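Local coordinates for protein major allergen API G 1 (Apium graveolens, PDB 2BK0) that is a pathogenesis-related plant defence protein and major celery allergen of the Bet v 1 family, and may bind abscisic acid, at residues Arg70-Asn75 with Asp82-Asp87. Residues are numbered along the deposited sequence; the frame is centred on the assembly and turned at random.
Sequences RIDGVN and DYSVID
One face of the Arg70 guanidinium lies against Ile86, whose CG2 sits 3.5 Å above the plane, displaced from its middle to the NH1 side; the two side chains cross at about a right angle. Ser84 OG lies obliquely off Arg70 NH2, 3.6 Å away. The Asp72 carboxylate joins these pieces: OD2 accepts from Ser84 OG through its syn lone pair (2.8 Å), and OD1 takes a weak, 3.4 Å salt-bridge hydrogen bond from Arg70 NE. A bend at chi3 (46°) sets that NE beside Asp72. Beneath this cluster the strands run antiparallel, with Arg70 and Ser84 a hydrogen-bonded pair. Next comes a classic beta bulge: two consecutive residues, Asp72 and Gly73, stand opposite the single Asp82, and Asp72 N (2.8 Å) and Gly73 N (3.2 Å) both come in over one side of the plane of the Asp82 carbonyl to reach its O. Asp82 N returns a bond to Gly73 O. On the other face of the hairpin, Ile71 and Tyr83 form a non-hydrogen-bonded pair, and Tyr83 reaches on to strand 95-106. The hairpin thus pairs two central strands of the curved Bet v 1 sheet, interrupted by the bulge's one-residue register shift, while Arg70 would partly offset the negative charge of Asp72 and Ser84 ties that carboxylate to the neighbouring strand.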
loop_
_atom_site.group_PDB
_atom_site.type_symbol
_atom_site.label_atom_id
_atom_site.label_comp_id
_atom_site.label_asym_id
_atom_site.label_seq_id
_atom_site.Cartn_x
_atom_site.Cartn_y
_atom_site.Cartn_z
ATOM N N ARG A 70 -7.237 -6.231 3.700
ATOM C CA ARG A 70 -7.143 -7.676 3.734
ATOM C C ARG A 70 -5.874 -8.038 2.968
ATOM O O ARG A 70 -5.598 -7.461 1.914
ATOM C CB ARG A 70 -8.365 -8.294 3.056
ATOM C CG ARG A 70 -8.715 -9.712 3.509
ATOM C CD ARG A 70 -9.969 -10.201 2.789
ATOM N NE ARG A 70 -9.890 -9.906 1.354
ATOM C CZ ARG A 70 -10.926 -9.650 0.556
ATOM N NH1 ARG A 70 -12.180 -9.645 1.019
ATOM N NH2 ARG A 70 -10.702 -9.385 -0.727
ATOM N N ILE A 71 -5.095 -8.973 3.503
ATOM C CA ILE A 71 -3.952 -9.515 2.780
ATOM C C ILE A 71 -4.438 -10.739 2.021
ATOM O O ILE A 71 -5.017 -11.655 2.616
ATOM C CB ILE A 71 -2.794 -9.858 3.734
ATOM C CG1 ILE A 71 -2.244 -8.558 4.339
ATOM C CG2 ILE A 71 -1.681 -10.622 2.993
ATOM C CD1 ILE A 71 -1.316 -8.751 5.510
ATOM N N ASP A 72 -4.217 -10.724 0.704
ATOM C CA ASP A 72 -4.702 -11.769 -0.211
ATOM C C ASP A 72 -3.609 -12.803 -0.473
ATOM O O ASP A 72 -3.883 -14.008 -0.564
ATOM C CB ASP A 72 -5.165 -11.153 -1.542
ATOM C CG ASP A 72 -6.336 -10.166 -1.379
ATOM O OD1 ASP A 72 -7.382 -10.537 -0.801
ATOM O OD2 ASP A 72 -6.214 -9.014 -1.857
ATOM N N GLY A 73 -2.372 -12.322 -0.603
ATOM C CA GLY A 73 -1.228 -13.197 -0.828
ATOM C C GLY A 73 0.106 -12.550 -0.521
ATOM O O GLY A 73 0.260 -11.331 -0.632
ATOM N N VAL A 74 1.062 -13.385 -0.117
ATOM C CA VAL A 74 2.453 -12.985 0.071
ATOM C C VAL A 74 3.332 -14.084 -0.511
ATOM O O VAL A 74 3.286 -15.236 -0.057
ATOM C CB VAL A 74 2.793 -12.805 1.558
ATOM C CG1 VAL A 74 4.252 -12.415 1.740
ATOM C CG2 VAL A 74 1.898 -11.748 2.189
ATOM N N ASN A 75 4.122 -13.742 -1.525
ATOM C CA ASN A 75 5.109 -14.672 -2.056
ATOM C C ASN A 75 6.523 -14.137 -1.847
ATOM O O ASN A 75 6.968 -13.236 -2.560
ATOM C CB ASN A 75 4.834 -14.938 -3.526
ATOM C CG ASN A 75 5.409 -16.251 -3.989
ATOM O OD1 ASN A 75 6.539 -16.608 -3.653
ATOM N ND2 ASN A 75 4.630 -16.987 -4.764
ATOM N N ASP A 82 -0.164 -9.091 -2.449
ATOM C CA ASP A 82 -1.520 -8.780 -2.886
ATOM C C ASP A 82 -2.361 -8.402 -1.677
ATOM O O ASP A 82 -2.381 -9.120 -0.677
ATOM C CB ASP A 82 -2.112 -9.988 -3.605
ATOM C CG ASP A 82 -1.244 -10.446 -4.764
ATOM O OD1 ASP A 82 -1.246 -9.755 -5.806
ATOM O OD2 ASP A 82 -0.546 -11.482 -4.625
ATOM N N TYR A 83 -3.024 -7.255 -1.766
ATOM C CA TYR A 83 -3.922 -6.801 -0.705
ATOM C C TYR A 83 -5.076 -5.962 -1.253
ATOM O O TYR A 83 -4.915 -5.228 -2.236
ATOM C CB TYR A 83 -3.155 -6.018 0.369
ATOM C CG TYR A 83 -2.639 -4.669 -0.073
ATOM C CD1 TYR A 83 -3.335 -3.500 0.233
ATOM C CD2 TYR A 83 -1.450 -4.563 -0.788
ATOM C CE1 TYR A 83 -2.861 -2.257 -0.170
ATOM C CE2 TYR A 83 -0.965 -3.329 -1.195
ATOM C CZ TYR A 83 -1.672 -2.180 -0.885
ATOM O OH TYR A 83 -1.179 -0.960 -1.292
ATOM N N SER A 84 -6.235 -6.090 -0.606
ATOM C CA SER A 84 -7.436 -5.353 -0.988
ATOM C C SER A 84 -7.877 -4.400 0.120
ATOM O O SER A 84 -7.744 -4.709 1.302
ATOM C CB SER A 84 -8.595 -6.320 -1.291
ATOM O OG SER A 84 -8.280 -7.220 -2.335
ATOM N N VAL A 85 -8.412 -3.247 -0.271
ATOM C CA VAL A 85 -9.165 -2.396 0.655
ATOM C C VAL A 85 -10.627 -2.827 0.605
ATOM O O VAL A 85 -11.268 -2.752 -0.439
ATOM C CB VAL A 85 -9.074 -0.904 0.299
ATOM C CG1 VAL A 85 -9.697 -0.050 1.412
ATOM C CG2 VAL A 85 -7.614 -0.502 0.048
ATOM N N ILE A 86 -11.144 -3.269 1.744
ATOM C CA ILE A 86 -12.470 -3.871 1.817
ATOM C C ILE A 86 -13.475 -3.040 2.627
ATOM O O ILE A 86 -14.685 -3.325 2.606
ATOM C CB ILE A 86 -12.391 -5.303 2.401
ATOM C CG1 ILE A 86 -11.674 -5.307 3.756
ATOM C CG2 ILE A 86 -11.675 -6.219 1.423
ATOM C CD1 ILE A 86 -11.820 -6.590 4.534
ATOM N N ASP A 87 -12.992 -2.014 3.330
ATOM C CA ASP A 87 -13.836 -1.268 4.263
ATOM C C ASP A 87 -13.215 0.088 4.611
ATOM O O ASP A 87 -12.043 0.334 4.319
ATOM C CB ASP A 87 -14.053 -2.114 5.532
ATOM C CG ASP A 87 -15.310 -1.749 6.287
ATOM O OD1 ASP A 87 -16.306 -1.342 5.656
ATOM O OD2 ASP A 87 -15.295 -1.889 7.525
#